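Local coordinates for predicted protease of the collagenase family (Methanopyrus kandleri, PDB 5D88), which probably acts as a peptidase of the U32 family, a TIM-barrel protein that binds a zinc ion, at residues H141-D146 with W152-L157; D68-A73 with L78-L83; E173-I178 with E239-E244; D97-L102 with V126-T131; V45-E50 with T55-Y60. All coordinates share one frame; numbering follows the deposited sequence. Where two conformers were deposited one is given.

Contacts 1, 2 and 3 are mostly buried, whereas contacts 4 and 5 are partly buried. All five belong to one TIM barrel: contact 2 packs helix on strand, contact 4 helix on helix, and contacts 1, 3 and 5 involve loops. Contacts 2 and 5 share the unit made by strand 43-47, helix 63-75 and strand 79-83, and backbone pairing between Val-46 and both Gln-81 and Leu-83 ties them together. Contacts 1 and 4 touch where Phe-154 and Leu-157 pack on helix 123-132. Each contact joins its segments chiefly through apolar groups; contact 2 adds one backbone hydrogen bond. Contacts 1 and 5 touch where His-141 and Thr-142 pack on Thr-55, and both bind the same acetate ion through loop residues.

Contact 1 (H141-D146 with W152-L157). With ACT (acetate ion), chain C.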
# COMPACT_ATOMS: atom_id res chain seq x y z
N HIS A 141 -4.59 -9.00 7.90
CA HIS A 141 -5.10 -7.66 8.08
C HIS A 141 -4.25 -6.62 7.35
O HIS A 141 -4.75 -5.53 7.08
CB HIS A 141 -5.18 -7.33 9.58
CG HIS A 141 -3.86 -7.03 10.20
ND1 HIS A 141 -2.96 -8.01 10.55
CD2 HIS A 141 -3.28 -5.84 10.50
CE1 HIS A 141 -1.87 -7.44 11.02
NE2 HIS A 141 -2.04 -6.13 11.02
N THR A 142 -3.00 -6.92 7.00
CA THR A 142 -2.21 -5.92 6.27
C THR A 142 -2.68 -5.72 4.83
O THR A 142 -2.23 -4.77 4.18
CB THR A 142 -0.74 -6.29 6.26
OG1 THR A 142 -0.59 -7.55 5.60
CG2 THR A 142 -0.19 -6.35 7.70
N ALA A 143 -3.56 -6.58 4.33
CA ALA A 143 -4.17 -6.35 3.03
C ALA A 143 -5.31 -5.32 3.09
O ALA A 143 -5.83 -4.94 2.04
CB ALA A 143 -4.70 -7.66 2.46
N ALA A 144 -5.72 -4.92 4.29
CA ALA A 144 -6.69 -3.83 4.49
C ALA A 144 -8.06 -4.13 3.86
O ALA A 144 -8.69 -3.26 3.27
CB ALA A 144 -6.15 -2.51 3.96
N VAL A 145 -8.54 -5.36 4.03
CA VAL A 145 -9.86 -5.73 3.52
C VAL A 145 -10.92 -5.09 4.42
O VAL A 145 -11.10 -5.50 5.58
CB VAL A 145 -10.04 -7.25 3.46
CG1 VAL A 145 -11.46 -7.58 3.02
CG2 VAL A 145 -9.05 -7.87 2.48
N ASP A 146 -11.64 -4.11 3.90
CA ASP A 146 -12.59 -3.39 4.73
C ASP A 146 -13.94 -3.25 4.07
O ASP A 146 -14.80 -2.51 4.59
CB ASP A 146 -12.03 -2.01 5.10
CG ASP A 146 -11.65 -1.17 3.89
OD1 ASP A 146 -11.77 -1.65 2.74
OD2 ASP A 146 -11.20 -0.02 4.10
N TRP A 152 -14.79 -10.12 -1.42
CA TRP A 152 -15.25 -11.03 -2.47
C TRP A 152 -14.13 -11.34 -3.46
O TRP A 152 -13.98 -12.49 -3.90
CB TRP A 152 -16.46 -10.41 -3.18
CG TRP A 152 -17.07 -11.33 -4.20
CD1 TRP A 152 -18.01 -12.30 -3.99
CD2 TRP A 152 -16.75 -11.38 -5.59
NE1 TRP A 152 -18.31 -12.93 -5.16
CE2 TRP A 152 -17.54 -12.39 -6.16
CE3 TRP A 152 -15.89 -10.67 -6.42
CZ2 TRP A 152 -17.50 -12.70 -7.51
CZ3 TRP A 152 -15.84 -10.98 -7.76
CH2 TRP A 152 -16.64 -11.99 -8.30
N HIS A 153 -13.31 -10.35 -3.81
CA HIS A 153 -12.21 -10.62 -4.72
C HIS A 153 -11.17 -11.53 -4.08
O HIS A 153 -10.64 -12.42 -4.76
CB HIS A 153 -11.62 -9.31 -5.20
CG HIS A 153 -12.49 -8.63 -6.23
ND1 HIS A 153 -12.47 -8.97 -7.56
CD2 HIS A 153 -13.43 -7.66 -6.10
CE1 HIS A 153 -13.34 -8.23 -8.22
NE2 HIS A 153 -13.94 -7.43 -7.36
N PHE A 154 -10.86 -11.34 -2.79
CA PHE A 154 -9.90 -12.24 -2.16
C PHE A 154 -10.45 -13.66 -2.06
O PHE A 154 -9.71 -14.64 -2.23
CB PHE A 154 -9.47 -11.71 -0.80
CG PHE A 154 -8.29 -10.78 -0.85
CD1 PHE A 154 -7.00 -11.27 -0.98
CD2 PHE A 154 -8.47 -9.42 -0.78
CE1 PHE A 154 -5.92 -10.41 -1.01
CE2 PHE A 154 -7.40 -8.57 -0.83
CZ PHE A 154 -6.13 -9.06 -0.95
N GLU A 155 -11.75 -13.80 -1.81
CA GLU A 155 -12.36 -15.13 -1.82
C GLU A 155 -12.23 -15.78 -3.19
O GLU A 155 -11.86 -16.96 -3.30
CB GLU A 155 -13.84 -15.02 -1.42
CG GLU A 155 -14.58 -16.36 -1.49
CD GLU A 155 -16.04 -16.25 -1.05
OE1 GLU A 155 -16.82 -15.53 -1.71
OE2 GLU A 155 -16.40 -16.89 -0.04
N ARG A 156 -12.51 -15.01 -4.25
CA ARG A 156 -12.44 -15.53 -5.60
C ARG A 156 -11.02 -15.98 -5.95
O ARG A 156 -10.84 -16.98 -6.66
CB ARG A 156 -12.94 -14.48 -6.59
CG ARG A 156 -13.09 -15.00 -8.02
CD ARG A 156 -13.63 -13.96 -9.00
NE ARG A 156 -12.97 -12.66 -8.86
CZ ARG A 156 -11.78 -12.37 -9.37
NH1 ARG A 156 -11.09 -13.27 -10.07
NH2 ARG A 156 -11.26 -11.16 -9.18
N LEU A 157 -10.01 -15.29 -5.42
CA LEU A 157 -8.63 -15.69 -5.65
C LEU A 157 -8.24 -16.93 -4.87
O LEU A 157 -7.21 -17.54 -5.20
CB LEU A 157 -7.68 -14.55 -5.29
CG LEU A 157 -7.71 -13.32 -6.18
CD1 LEU A 157 -6.87 -12.25 -5.48
CD2 LEU A 157 -7.18 -13.59 -7.59
C ACT C . 0.46 -4.16 12.59
O ACT C . -0.77 -4.08 12.38
OXT ACT C . 1.20 -4.09 11.59
CH3 ACT C . 1.02 -4.31 13.98
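Val-145 and Ala-143 place their methyl groups against one ring, that of Phe-154. CG2 of Val-145 lies 3.7 Å from Phe-154 CD2, and CB of Ala-143 lies 4.0 Å from Phe-154 CZ; both methyls approach the ring obliquely. Val-145 CG1 stands anti to the backbone N (chi1 176°), which turns CG2 to the phenyl ring. Ile-162 of the neighbouring strand and Val-126 of helix 123-132 also pack on Phe-154. Farther along the helix, Arg-156 NH2 gives His-153 ND1 a nearly straight bond of 3.0 Å, within both the guanidinium and imidazole planes, while Trp-152 CE3 sits over the centre of the imidazole face. At the start of the loop, just after strand 136-139, His-141 NE2 donates at 2.8 Å to O of an acetate ion, probably from the crystallisation liquor, which lies near the ring plane; Arg-204 NH2 also donates to it. The arrangement is that of a TIM barrel, in which the loop after strand 136-139 packs on the following helix.

Contact 2 (D68-A73 with L78-L83); sequences DIVDVA and LSVQAL
Val-80 meets two residues of helix 63-75, one with each of its methyl groups. CG1 lies 3.9 Å from Val-70 CG2, the two valines meeting at a slant, and CG2 lies 4.0 Å from Ala-73 CB. The branches are divided in this way because CG1 stands opposite the backbone N (chi1 176°) while CG2 lies beside it. Ala-73 thus touches Val-80 with its methyl and Leu-78 with both methyl and carbonyl. Leu-78 N donates to Ala-73 O at 3.0 Å, with an N-H...O angle of 154° and the donor tilted 30° from the carbonyl plane. This backbone bond spans the short turn between helix and strand; Leu-78 CB also comes within 3.4 Å of Ala-73 O.

Beyond this first shell, Ile-44 of the adjoining strand packs against Ile-69, Ala-73 and Leu-78, so the helix rests on two strands. Backbone bonds from Ser-79 and Gln-81 to Ile-44 fix strand 79-83 beside strand 43-47. On its other side, Val-80 N donates to Asp-116 OD2, and the backbones of these two residues are also bonded. Leu-34 of helix 31-34 packs on Leu-78 and Val-72. The whole is the second half of a beta-alpha-beta crossover, the repeating unit of a TIM barrel, with the helix packed on the outside of the parallel sheet.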
# COMPACT_ATOMS: atom_id res chain seq x y z
N ASP A 68 12.62 -24.02 15.49
CA ASP A 68 12.47 -24.43 16.88
C ASP A 68 11.05 -24.15 17.39
O ASP A 68 10.44 -25.00 18.06
CB ASP A 68 13.51 -23.71 17.72
CG ASP A 68 13.56 -24.20 19.14
OD1 ASP A 68 13.46 -25.43 19.36
OD2 ASP A 68 13.72 -23.35 20.04
N ILE A 69 10.52 -22.96 17.10
CA ILE A 69 9.16 -22.61 17.52
C ILE A 69 8.15 -23.61 16.98
O ILE A 69 7.24 -24.05 17.69
CB ILE A 69 8.81 -21.18 17.07
CG1 ILE A 69 9.60 -20.15 17.88
CG2 ILE A 69 7.29 -20.92 17.18
CD1 ILE A 69 9.65 -18.79 17.19
N VAL A 70 8.28 -23.94 15.69
CA VAL A 70 7.28 -24.78 15.05
C VAL A 70 7.32 -26.19 15.62
O VAL A 70 6.28 -26.81 15.88
CB VAL A 70 7.47 -24.77 13.52
CG1 VAL A 70 6.54 -25.75 12.86
CG2 VAL A 70 7.21 -23.36 12.97
N ASP A 71 8.53 -26.73 15.85
CA ASP A 71 8.65 -28.06 16.44
C ASP A 71 7.95 -28.13 17.79
O ASP A 71 7.15 -29.04 18.05
CB ASP A 71 10.12 -28.43 16.62
CG ASP A 71 10.81 -28.67 15.31
OD1 ASP A 71 10.11 -28.84 14.29
OD2 ASP A 71 12.06 -28.70 15.31
N VAL A 72 8.29 -27.22 18.69
CA VAL A 72 7.75 -27.27 20.04
C VAL A 72 6.24 -27.03 20.02
O VAL A 72 5.49 -27.67 20.77
CB VAL A 72 8.48 -26.26 20.95
CG1 VAL A 72 7.86 -26.22 22.33
CG2 VAL A 72 9.94 -26.64 21.06
N ALA A 73 5.77 -26.12 19.17
CA ALA A 73 4.33 -25.87 19.08
C ALA A 73 3.56 -27.12 18.66
O ALA A 73 2.49 -27.41 19.20
CB ALA A 73 4.06 -24.72 18.11
N LEU A 78 -0.46 -27.55 19.07
CA LEU A 78 -0.92 -26.32 18.46
C LEU A 78 -0.84 -26.41 16.95
O LEU A 78 0.14 -26.92 16.40
CB LEU A 78 -0.08 -25.14 18.96
CG LEU A 78 -0.28 -24.78 20.44
CD1 LEU A 78 0.88 -23.96 20.98
CD2 LEU A 78 -1.58 -24.02 20.60
N SER A 79 -1.87 -25.93 16.27
CA SER A 79 -1.75 -25.66 14.84
C SER A 79 -0.79 -24.49 14.63
O SER A 79 -0.57 -23.67 15.52
CB SER A 79 -3.12 -25.36 14.22
OG SER A 79 -3.99 -26.46 14.38
N VAL A 80 -0.22 -24.43 13.43
CA VAL A 80 0.83 -23.46 13.12
C VAL A 80 0.54 -22.80 11.78
O VAL A 80 0.40 -23.48 10.76
CB VAL A 80 2.22 -24.11 13.08
CG1 VAL A 80 3.28 -23.10 12.67
CG2 VAL A 80 2.55 -24.73 14.45
N GLN A 81 0.53 -21.47 11.77
CA GLN A 81 0.48 -20.73 10.52
C GLN A 81 1.71 -19.84 10.41
O GLN A 81 2.16 -19.24 11.39
CB GLN A 81 -0.79 -19.91 10.41
CG GLN A 81 -2.03 -20.77 10.30
CD GLN A 81 -3.34 -20.00 10.30
OE1 GLN A 81 -3.39 -18.82 10.66
NE2 GLN A 81 -4.41 -20.68 9.93
N ALA A 82 2.27 -19.82 9.21
CA ALA A 82 3.37 -18.93 8.87
C ALA A 82 2.80 -17.56 8.51
O ALA A 82 1.88 -17.47 7.69
CB ALA A 82 4.16 -19.49 7.68
N LEU A 83 3.37 -16.52 9.08
CA LEU A 83 3.05 -15.14 8.72
C LEU A 83 4.06 -14.67 7.69
O LEU A 83 5.25 -14.49 8.00
CB LEU A 83 3.04 -14.24 9.96
CG LEU A 83 2.70 -12.76 9.77
CD1 LEU A 83 1.25 -12.59 9.29
CD2 LEU A 83 2.91 -12.03 11.06

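Contact 3 (E173-I178 with E239-E244); sequences EEVSAI and EELFDE
Val-175 sets its two methyl groups against consecutive residues, Leu-241 and Phe-242. CG2 points to the far end of the phenyl ring, 3.8 Å from Phe-242 CZ and 4.1 Å from Phe-242 CE1; the two side chains cross at about a right angle, and the methyl meets the ring obliquely. CG1, opposite the backbone N at a chi1 of 170°, turns instead to Leu-241, 4.1 Å from its CB and 3.7 Å from its O. Here the side chains meet at a slant, and the leucine takes part with CB and its carbonyl. Both partners come from the end of the loop that leads into strand 244-247, the last strand of the TIM barrel, so the valine joins helix 172-181 to the closing part of the fold, across some sixty residues of sequence. An alanine at Val-175 is likely to open a gap beside Phe-242 CZ and to weaken the packing on Leu-241, since both touching methyls would be gone. The 3-10 turn at 239-241, in which Phe-242 N bonds to Glu-239 O at 3.0 Å, presents the pair. Arg-179, one turn on from Val-175, adds polar links to the same loop: NH2 bonds to Leu-241 O, and NH1 forms a salt bridge with Asp-243 OD2. Leu-186 of strand 185-190 packs on Val-175 from the barrel, and Val-164 and Thr-188 pack on Phe-242.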
# COMPACT_ATOMS: atom_id res chain seq x y z
N GLU A 173 -22.39 -3.71 11.55
CA GLU A 173 -22.99 -3.45 10.25
C GLU A 173 -22.04 -3.81 9.12
O GLU A 173 -22.42 -4.46 8.14
CB GLU A 173 -23.39 -1.98 10.16
CG GLU A 173 -24.18 -1.57 8.94
CD GLU A 173 -24.28 -0.05 8.82
OE1 GLU A 173 -23.36 0.57 8.23
OE2 GLU A 173 -25.27 0.53 9.33
N GLU A 174 -20.78 -3.38 9.24
CA GLU A 174 -19.85 -3.59 8.15
C GLU A 174 -19.36 -5.04 8.10
O GLU A 174 -19.19 -5.60 7.01
CB GLU A 174 -18.69 -2.60 8.26
CG GLU A 174 -19.17 -1.17 7.97
CD GLU A 174 -18.09 -0.10 8.03
OE1 GLU A 174 -16.89 -0.42 7.91
OE2 GLU A 174 -18.46 1.09 8.18
N VAL A 175 -19.18 -5.67 9.26
CA VAL A 175 -18.83 -7.09 9.22
C VAL A 175 -19.98 -7.89 8.64
O VAL A 175 -19.77 -8.83 7.87
CB VAL A 175 -18.43 -7.58 10.62
CG1 VAL A 175 -18.30 -9.11 10.65
CG2 VAL A 175 -17.11 -6.93 11.03
N SER A 176 -21.22 -7.50 8.96
CA SER A 176 -22.39 -8.20 8.43
C SER A 176 -22.48 -8.07 6.93
O SER A 176 -22.85 -9.03 6.24
CB SER A 176 -23.67 -7.66 9.06
OG SER A 176 -23.92 -8.34 10.25
N ALA A 177 -22.18 -6.88 6.40
CA ALA A 177 -22.19 -6.69 4.96
C ALA A 177 -21.18 -7.61 4.29
O ALA A 177 -21.44 -8.13 3.20
CB ALA A 177 -21.89 -5.23 4.63
N ILE A 178 -20.01 -7.81 4.91
CA ILE A 178 -19.02 -8.73 4.35
C ILE A 178 -19.55 -10.17 4.39
O ILE A 178 -19.46 -10.90 3.41
CB ILE A 178 -17.67 -8.59 5.09
CG1 ILE A 178 -17.00 -7.26 4.71
CG2 ILE A 178 -16.75 -9.74 4.72
CD1 ILE A 178 -15.84 -6.82 5.61
N GLU A 239 -15.88 -10.08 19.64
CA GLU A 239 -15.46 -11.39 19.15
C GLU A 239 -16.61 -12.17 18.56
O GLU A 239 -16.40 -13.01 17.68
CB GLU A 239 -14.83 -12.21 20.26
CG GLU A 239 -13.50 -11.69 20.74
CD GLU A 239 -12.81 -12.66 21.66
OE1 GLU A 239 -13.36 -13.76 21.90
OE2 GLU A 239 -11.69 -12.33 22.12
N GLU A 240 -17.83 -11.92 19.03
CA GLU A 240 -19.00 -12.64 18.54
C GLU A 240 -19.23 -12.41 17.05
O GLU A 240 -19.99 -13.16 16.43
CB GLU A 240 -20.25 -12.25 19.36
CG GLU A 240 -20.78 -10.83 19.14
CD GLU A 240 -20.08 -9.76 19.98
OE1 GLU A 240 -19.02 -10.03 20.57
OE2 GLU A 240 -20.61 -8.63 20.04
N LEU A 241 -18.60 -11.38 16.46
CA LEU A 241 -18.76 -11.13 15.03
C LEU A 241 -17.86 -12.00 14.18
O LEU A 241 -18.02 -12.01 12.96
CB LEU A 241 -18.44 -9.66 14.70
CG LEU A 241 -19.16 -8.56 15.50
CD1 LEU A 241 -18.71 -7.15 15.07
CD2 LEU A 241 -20.64 -8.72 15.32
N PHE A 242 -16.92 -12.71 14.79
CA PHE A 242 -15.86 -13.34 14.03
C PHE A 242 -15.78 -14.82 14.32
O PHE A 242 -16.21 -15.30 15.37
CB PHE A 242 -14.53 -12.66 14.33
CG PHE A 242 -14.49 -11.22 13.92
CD1 PHE A 242 -14.20 -10.88 12.61
CD2 PHE A 242 -14.76 -10.22 14.84
CE1 PHE A 242 -14.16 -9.54 12.24
CE2 PHE A 242 -14.74 -8.89 14.47
CZ PHE A 242 -14.44 -8.55 13.16
N ASP A 243 -15.24 -15.56 13.36
CA ASP A 243 -15.00 -16.98 13.51
C ASP A 243 -13.68 -17.28 14.18
O ASP A 243 -13.54 -18.35 14.79
CB ASP A 243 -15.01 -17.64 12.13
CG ASP A 243 -16.29 -17.37 11.38
OD1 ASP A 243 -17.36 -17.83 11.83
OD2 ASP A 243 -16.24 -16.68 10.34
N GLU A 244 -12.71 -16.36 14.08
CA GLU A 244 -11.35 -16.55 14.56
C GLU A 244 -10.86 -15.24 15.15
O GLU A 244 -11.15 -14.18 14.60
CB GLU A 244 -10.39 -16.95 13.45
CG GLU A 244 -10.78 -18.24 12.78
CD GLU A 244 -9.84 -18.67 11.66
OE1 GLU A 244 -8.75 -18.07 11.47
OE2 GLU A 244 -10.21 -19.64 10.96

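Contact 4 (D97-L102 with V126-T131); sequences DGYPSL and VEVLAT
Apolar packing between the helices converges on one methyl group, CG2 of Val-128. Leu-102 and Val-128 reach toward each other tip to tip, Leu-102 CD2 coming within 4.0 Å of Val-128 CG2. Leu-102 extends toward the partner helix with CG opposite its backbone N (chi1 175°). The Tyr-99 ring meets the same methyl by its edge, close to the ring plane, with Tyr-99 CE1 4.2 Å from Val-128 CG2. Tyr-124 packs on both Tyr-99 and Leu-102, while Arg-103 and Leu-106 of helix 98-113 also pack on Val-128.

The polar bonds stay within each segment or its own continuation. Ser-101 OG turns back to Asp-97 O at 3.0 Å, with the donor above the carbonyl plane, and Ser-101 N bonds to the same oxygen. On the partner helix, Thr-131 OG1 bonds to Glu-127 O at 2.9 Å; it and Thr-131 N reach that oxygen from opposite faces of its plane, so two donors grip it. Tyr-99 OH bonds to Arg-103 NH1, one helical turn on. Such packing of successive outer helices, here 98-113 and 123-132 on either side of strand 117-120 in the chain, is characteristic of the helical layer surrounding a TIM barrel.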
# COMPACT_ATOMS: atom_id res chain seq x y z
N ASP A 97 12.59 -15.64 -12.95
CA ASP A 97 12.94 -16.32 -11.71
C ASP A 97 11.87 -16.20 -10.64
O ASP A 97 11.89 -16.97 -9.68
CB ASP A 97 14.23 -15.76 -11.12
CG ASP A 97 15.43 -16.01 -11.99
OD1 ASP A 97 15.33 -16.87 -12.90
OD2 ASP A 97 16.47 -15.36 -11.76
N GLY A 98 10.98 -15.22 -10.75
CA GLY A 98 10.07 -14.95 -9.65
C GLY A 98 9.18 -16.13 -9.30
O GLY A 98 8.98 -16.43 -8.11
N TYR A 99 8.61 -16.80 -10.31
CA TYR A 99 7.70 -17.90 -10.00
C TYR A 99 8.44 -19.07 -9.36
O TYR A 99 7.98 -19.56 -8.32
CB TYR A 99 6.91 -18.32 -11.24
CG TYR A 99 5.85 -19.34 -10.93
CD1 TYR A 99 4.64 -18.97 -10.38
CD2 TYR A 99 6.05 -20.69 -11.18
CE1 TYR A 99 3.66 -19.90 -10.08
CE2 TYR A 99 5.07 -21.64 -10.88
CZ TYR A 99 3.87 -21.23 -10.33
OH TYR A 99 2.87 -22.15 -10.02
N PRO A 100 9.56 -19.55 -9.90
CA PRO A 100 10.28 -20.61 -9.18
C PRO A 100 10.71 -20.22 -7.78
O PRO A 100 10.66 -21.07 -6.87
CB PRO A 100 11.50 -20.88 -10.09
CG PRO A 100 11.06 -20.46 -11.43
CD PRO A 100 10.11 -19.31 -11.24
N SER A 101 11.13 -18.97 -7.56
CA SER A 101 11.49 -18.53 -6.21
C SER A 101 10.31 -18.63 -5.27
O SER A 101 10.45 -19.03 -4.11
CB SER A 101 12.00 -17.08 -6.21
OG SER A 101 13.20 -16.98 -6.93
N LEU A 102 9.14 -18.21 -5.75
CA LEU A 102 7.93 -18.27 -4.93
C LEU A 102 7.58 -19.71 -4.59
O LEU A 102 7.28 -20.03 -3.44
CB LEU A 102 6.78 -17.59 -5.67
CG LEU A 102 5.42 -17.67 -4.99
CD1 LEU A 102 5.48 -17.07 -3.57
CD2 LEU A 102 4.39 -16.96 -5.84
N VAL A 126 -1.99 -15.38 -2.70
CA VAL A 126 -3.26 -16.05 -2.40
C VAL A 126 -3.59 -17.02 -3.52
O VAL A 126 -3.95 -18.18 -3.28
CB VAL A 126 -4.39 -15.01 -2.23
CG1 VAL A 126 -5.75 -15.69 -2.10
CG2 VAL A 126 -4.14 -14.12 -1.00
N GLU A 127 -3.50 -16.55 -4.75
CA GLU A 127 -3.88 -17.36 -5.90
C GLU A 127 -2.98 -18.58 -6.05
O GLU A 127 -3.46 -19.70 -6.28
CB GLU A 127 -3.86 -16.48 -7.15
CG GLU A 127 -4.57 -17.02 -8.34
CD GLU A 127 -4.65 -15.98 -9.44
OE1 GLU A 127 -3.63 -15.29 -9.70
OE2 GLU A 127 -5.74 -15.82 -10.02
N VAL A 128 -1.67 -18.39 -5.95
CA VAL A 128 -0.75 -19.52 -6.11
C VAL A 128 -0.94 -20.53 -4.99
O VAL A 128 -0.96 -21.74 -5.23
CB VAL A 128 0.71 -19.02 -6.19
CG1 VAL A 128 1.67 -20.20 -6.24
CG2 VAL A 128 0.93 -18.13 -7.42
N LEU A 129 -1.05 -20.05 -3.74
CA LEU A 129 -1.24 -20.95 -2.60
C LEU A 129 -2.51 -21.77 -2.76
O LEU A 129 -2.50 -22.98 -2.55
CB LEU A 129 -1.31 -20.16 -1.29
CG LEU A 129 0.03 -19.92 -0.64
CD1 LEU A 129 -0.13 -18.80 0.39
CD2 LEU A 129 0.56 -21.23 0.01
N ALA A 130 -3.62 -21.11 -3.11
CA ALA A 130 -4.89 -21.81 -3.21
C ALA A 130 -4.90 -22.82 -4.36
O ALA A 130 -5.51 -23.89 -4.25
CB ALA A 130 -6.02 -20.81 -3.40
N THR A 131 -4.25 -22.49 -5.46
CA THR A 131 -4.24 -23.35 -6.64
C THR A 131 -3.31 -24.55 -6.47
O THR A 131 -3.68 -25.67 -6.84
CB THR A 131 -3.86 -22.54 -7.86
OG1 THR A 131 -4.87 -21.54 -8.07
CG2 THR A 131 -3.81 -23.40 -9.09

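Contact 5 (V45-E50 with T55-Y60); sequences VVPVTE and TLLPRY. With ACT (acetate ion), chain C.
The loop following strand 43-47 of the TIM barrel folds back on the strand's end and the 3-10 turn after it, setting Tyr-60 against Thr-49 and Leu-57 against Pro-47. Thr-49 crosses Tyr-60 at about a right angle, with OG1 3.4 Å and CG2 3.5 Å from Tyr-60 CB; OG1 itself is hydrogen-bonded to Pro-61 O. Pro-47 CG meets Leu-57 CD1 at 3.7 Å. The phenol folds over its own loop: Tyr-60 OH donates to Thr-55 O at 2.6 Å, in the carbonyl plane on a lone pair, and accepts from Leu-57 N at 2.9 Å, while Leu-57 CB lies over one ring face, offset toward the rim. A phenylalanine in place of Tyr-60 would probably leave Thr-55 O and Leu-57 N without this shared hydroxyl and set the loop free to shift. Leu-56 N binds acetate OXT at 2.9 Å. Around the loop, Phe-207 of helix 200-213 packs on Tyr-60 and Leu-56, and Thr-55 touches Leu-83 of strand 79-83.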
# COMPACT_ATOMS: atom_id res chain seq x y z
N VAL A 45 0.76 -18.18 15.23
CA VAL A 45 1.15 -17.53 13.99
C VAL A 45 2.59 -17.08 14.17
O VAL A 45 2.88 -16.31 15.09
CB VAL A 45 0.23 -16.33 13.67
CG1 VAL A 45 0.69 -15.58 12.43
CG2 VAL A 45 -1.18 -16.81 13.52
N VAL A 46 3.48 -17.56 13.32
CA VAL A 46 4.91 -17.33 13.48
C VAL A 46 5.43 -16.60 12.24
O VAL A 46 5.23 -17.05 11.11
CB VAL A 46 5.68 -18.65 13.72
CG1 VAL A 46 5.48 -19.62 12.60
CG2 VAL A 46 7.15 -18.39 13.92
N PRO A 47 6.08 -15.45 12.41
CA PRO A 47 6.64 -14.72 11.26
C PRO A 47 7.76 -15.51 10.62
O PRO A 47 8.70 -15.93 11.30
CB PRO A 47 7.19 -13.42 11.88
CG PRO A 47 6.61 -13.35 13.20
CD PRO A 47 6.35 -14.74 13.67
N VAL A 48 7.68 -15.65 9.30
CA VAL A 48 8.79 -16.26 8.56
C VAL A 48 9.56 -15.10 7.94
O VAL A 48 9.44 -14.79 6.75
CB VAL A 48 8.33 -17.33 7.55
CG1 VAL A 48 7.89 -18.59 8.32
CG2 VAL A 48 7.21 -16.83 6.65
N THR A 49 10.37 -14.48 8.78
CA THR A 49 10.93 -13.16 8.54
C THR A 49 11.58 -13.02 7.18
O THR A 49 11.32 -12.05 6.46
CB THR A 49 11.92 -12.89 9.66
OG1 THR A 49 11.26 -13.13 10.91
CG2 THR A 49 12.43 -11.47 9.58
N GLU A 50 12.49 -13.93 6.85
CA GLU A 50 13.31 -13.75 5.67
C GLU A 50 12.51 -13.88 4.37
O GLU A 50 13.05 -13.58 3.31
CB GLU A 50 14.47 -14.75 5.68
CG GLU A 50 14.10 -16.20 5.41
CD GLU A 50 15.30 -17.07 5.03
OE1 GLU A 50 15.86 -16.91 3.93
OE2 GLU A 50 15.68 -17.93 5.84
N THR A 55 3.52 -7.02 8.89
CA THR A 55 3.07 -6.73 10.25
C THR A 55 4.23 -6.16 11.05
O THR A 55 5.36 -6.65 10.96
CB THR A 55 2.52 -8.00 10.89
OG1 THR A 55 1.27 -8.36 10.27
CG2 THR A 55 2.23 -7.82 12.35
N LEU A 56 3.95 -5.10 11.80
CA LEU A 56 4.96 -4.33 12.52
C LEU A 56 5.13 -4.89 13.93
O LEU A 56 4.25 -4.74 14.79
CB LEU A 56 4.57 -2.85 12.57
CG LEU A 56 4.33 -2.15 11.23
CD1 LEU A 56 3.92 -0.70 11.41
CD2 LEU A 56 5.55 -2.24 10.33
N LEU A 57 6.29 -5.49 14.18
CA LEU A 57 6.55 -6.23 15.40
C LEU A 57 7.75 -5.70 16.16
O LEU A 57 8.61 -5.03 15.58
CB LEU A 57 6.79 -7.71 15.10
CG LEU A 57 5.62 -8.36 14.39
CD1 LEU A 57 5.98 -9.80 14.06
CD2 LEU A 57 4.35 -8.29 15.24
N PRO A 58 7.84 -6.00 17.46
CA PRO A 58 9.03 -5.64 18.26
C PRO A 58 10.28 -6.42 17.90
O PRO A 58 11.39 -5.96 18.17
CB PRO A 58 8.62 -5.96 19.70
CG PRO A 58 7.22 -6.34 19.68
CD PRO A 58 6.79 -6.63 18.28
N ARG A 59 10.11 -7.63 17.38
CA ARG A 59 11.24 -8.47 17.02
C ARG A 59 10.73 -9.50 16.04
O ARG A 59 9.54 -9.85 16.04
CB ARG A 59 11.89 -9.16 18.22
CG ARG A 59 11.17 -10.42 18.74
CD ARG A 59 12.06 -11.27 19.68
NE ARG A 59 13.37 -11.57 19.09
CZ ARG A 59 13.72 -12.71 18.48
NH1 ARG A 59 12.87 -13.73 18.34
NH2 ARG A 59 14.95 -12.81 17.99
N TYR A 60 11.63 -9.97 15.19
CA TYR A 60 11.31 -10.94 14.14
C TYR A 60 12.27 -12.10 14.29
O TYR A 60 13.49 -11.89 14.40
CB TYR A 60 11.44 -10.32 12.75
CG TYR A 60 10.47 -9.20 12.49
CD1 TYR A 60 10.72 -7.91 12.98
CD2 TYR A 60 9.32 -9.42 11.75
CE1 TYR A 60 9.83 -6.88 12.73
CE2 TYR A 60 8.41 -8.38 11.51
CZ TYR A 60 8.68 -7.12 12.01
OH TYR A 60 7.81 -6.07 11.78
C ACT C . 0.46 -4.16 12.59
O ACT C . -0.77 -4.08 12.38
OXT ACT C . 1.20 -4.09 11.59
CH3 ACT C . 1.02 -4.31 13.98